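Local coordinates for esterase (Thermotoga maritima, PDB 3DOH), which is a thermostable esterase, probably hydrolysing carboxylic esters with an alpha/beta-hydrolase domain that follows an immunoglobulin-like one, at residues Thr94-Phe97 / Asn103-Met106. Residues are numbered along the deposited sequence; the frame is centred on the assembly and turned at random.
Sequences TIVF and NTRM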
ATOM      1  N   THR A  94     -20.557 -18.312 -13.528  1.00 33.93           N
ATOM      2  CA  THR A  94     -21.933 -18.830 -13.469  1.00 34.26           C
ATOM      3  C   THR A  94     -21.988 -20.226 -12.829  1.00 35.01           C
ATOM      4  O   THR A  94     -23.057 -20.702 -12.414  1.00 35.06           O
ATOM      5  CB  THR A  94     -22.635 -18.813 -14.849  1.00 33.31           C
ATOM      6  OG1 THR A  94     -21.875 -19.583 -15.771  1.00 32.81           O
ATOM      7  CG2 THR A  94     -22.736 -17.399 -15.368  1.00 32.48           C
ATOM      8  N   ILE A  95     -20.831 -20.857 -12.716  1.00 35.78           N
ATOM      9  CA  ILE A  95     -20.790 -22.248 -12.353  1.00 37.16           C
ATOM     10  C   ILE A  95     -20.163 -22.404 -10.991  1.00 39.51           C
ATOM     11  O   ILE A  95     -18.988 -22.102 -10.816  1.00 40.08           O
ATOM     12  CB  ILE A  95     -20.003 -23.091 -13.400  1.00 36.87           C
ATOM     13  CG1 ILE A  95     -20.655 -22.953 -14.788  1.00 35.76           C
ATOM     14  CG2 ILE A  95     -19.867 -24.572 -12.919  1.00 36.29           C
ATOM     15  CD1 ILE A  95     -19.895 -23.608 -15.938  1.00 34.80           C
ATOM     16  N   VAL A  96     -20.931 -22.885 -10.024  1.00 42.01           N
ATOM     17  CA  VAL A  96     -20.329 -23.225  -8.744  1.00 44.82           C
ATOM     18  C   VAL A  96     -19.858 -24.685  -8.768  1.00 46.70           C
ATOM     19  O   VAL A  96     -20.617 -25.593  -9.120  1.00 46.47           O
ATOM     20  CB  VAL A  96     -21.211 -22.832  -7.488  1.00 44.62           C
ATOM     21  CG1 VAL A  96     -22.326 -23.834  -7.243  1.00 44.99           C
ATOM     22  CG2 VAL A  96     -20.328 -22.653  -6.212  1.00 44.30           C
ATOM     23  N   PHE A  97     -18.572 -24.856  -8.451  1.00 49.61           N
ATOM     24  CA  PHE A  97     -17.927 -26.156  -8.302  1.00 52.56           C
ATOM     25  C   PHE A  97     -18.437 -26.807  -7.038  1.00 53.75           C
ATOM     26  O   PHE A  97     -17.892 -26.557  -5.977  1.00 53.47           O
ATOM     27  CB  PHE A  97     -16.386 -26.023  -8.141  1.00 53.23           C
ATOM     28  CG  PHE A  97     -15.690 -25.280  -9.264  1.00 55.18           C
ATOM     29  CD1 PHE A  97     -15.747 -25.752 -10.590  1.00 55.91           C
ATOM     30  CD2 PHE A  97     -14.950 -24.110  -8.987  1.00 57.98           C
ATOM     31  CE1 PHE A  97     -15.099 -25.066 -11.642  1.00 56.24           C
ATOM     32  CE2 PHE A  97     -14.293 -23.396 -10.022  1.00 58.92           C
ATOM     33  CZ  PHE A  97     -14.368 -23.885 -11.363  1.00 57.85           C
ATOM     34  N   ASN A 103     -20.111 -30.245 -11.146  1.00 46.96           N
ATOM     35  CA  ASN A 103     -20.392 -28.817 -11.063  1.00 45.21           C
ATOM     36  C   ASN A 103     -21.817 -28.485 -11.496  1.00 43.85           C
ATOM     37  O   ASN A 103     -22.424 -29.214 -12.279  1.00 42.76           O
ATOM     38  CB  ASN A 103     -19.389 -28.024 -11.900  1.00 45.53           C
ATOM     39  CG  ASN A 103     -17.953 -28.287 -11.494  1.00 45.71           C
ATOM     40  OD1 ASN A 103     -17.692 -28.962 -10.498  1.00 45.78           O
ATOM     41  ND2 ASN A 103     -17.011 -27.755 -12.265  1.00 45.63           N
ATOM     42  N   THR A 104     -22.343 -27.378 -10.982  1.00 43.22           N
ATOM     43  CA  THR A 104     -23.696 -26.948 -11.313  1.00 43.16           C
ATOM     44  C   THR A 104     -23.739 -25.457 -11.632  1.00 42.73           C
ATOM     45  O   THR A 104     -23.058 -24.656 -10.990  1.00 43.39           O
ATOM     46  CB  THR A 104     -24.679 -27.245 -10.165  1.00 42.91           C
ATOM     47  OG1 THR A 104     -25.950 -26.649 -10.455  1.00 43.68           O
ATOM     48  CG2 THR A 104     -24.150 -26.689  -8.853  1.00 42.71           C
ATOM     49  N   ARG A 105     -24.541 -25.092 -12.626  1.00 42.86           N
ATOM     50  CA  ARG A 105     -24.750 -23.689 -12.966  1.00 42.56           C
ATOM     51  C   ARG A 105     -25.999 -23.137 -12.287  1.00 43.74           C
ATOM     52  O   ARG A 105     -27.102 -23.229 -12.826  1.00 43.97           O
ATOM     53  CB  ARG A 105     -24.856 -23.516 -14.483  1.00 42.37           C
ATOM     54  CG  ARG A 105     -24.389 -22.160 -14.987  1.00 42.67           C
ATOM     55  CD  ARG A 105     -24.836 -21.919 -16.419  1.00 40.27           C
ATOM     56  NE  ARG A 105     -25.976 -21.007 -16.490  1.00 33.21           N
ATOM     57  CZ  ARG A 105     -25.961 -19.841 -17.127  1.00 31.92           C
ATOM     58  NH1 ARG A 105     -24.863 -19.439 -17.752  1.00 30.21           N
ATOM     59  NH2 ARG A 105     -27.044 -19.077 -17.139  1.00 31.72           N
ATOM     60  N   MET A 106     -25.817 -22.563 -11.102  1.00 45.24           N
ATOM     61  CA  MET A 106     -26.496 -21.326 -10.738  1.00 47.18           C
ATOM     62  C   MET A 106     -27.418 -20.852 -11.856  1.00 46.30           C
ATOM     63  O   MET A 106     -26.959 -20.359 -12.886  1.00 46.47           O
ATOM     64  CB  MET A 106     -25.478 -20.235 -10.399  1.00 47.96           C
ATOM     65  CG  MET A 106     -25.625 -19.661  -9.000  1.00 50.08           C
ATOM     66  SD  MET A 106     -24.192 -18.692  -8.491  1.00 51.45           S
ATOM     67  CE  MET A 106     -24.990 -17.275  -7.741  1.00 50.46           C
TER
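Val96 N donates to Thr104 O at 2.9 Å, bent to 132° at the hydrogen, and Thr104 N returns a straighter bond to Val96 O, 3.1 Å long with 177°. This reciprocal pair defines a single antiparallel bridge of the hydrogen-bonded type, set in the long connection between strands 80-85 and 110-114 of the immunoglobulin-like domain. Thr104 O also has a CA-H...O contact from Ile95 CA. Beside the bridge, Val96 CG1 and Thr104 CG2 meet at 3.8 Å, the two side chains running alongside each other. Ile95 CG2 lies 3.6 Å from Asn103 CB, while CG1 of the same isoleucine packs on Arg105 CG. A chi1 of -151°, roughly anti to N, sends Arg105 along Thr94, where NH1 comes 3.7 Å from Thr94 CB. NH1 forms a salt bridge to Glu20 and NH2 one to Glu136; Thr94 OG1 is hydrogen-bonded to Glu20. A leucine in place of Arg105 would probably leave both carboxylates without this cationic mate. Asn103 is backbone-bonded to Gly184, and Leu192 of helix 192-195 packs on Ile95 and Arg105, so the loop meets the hydrolase part. The Asn103 amide approaches the Phe97 ring at its edge, with the two planes 68° apart and Asn103 CG 3.5 Å from Phe97 CD1.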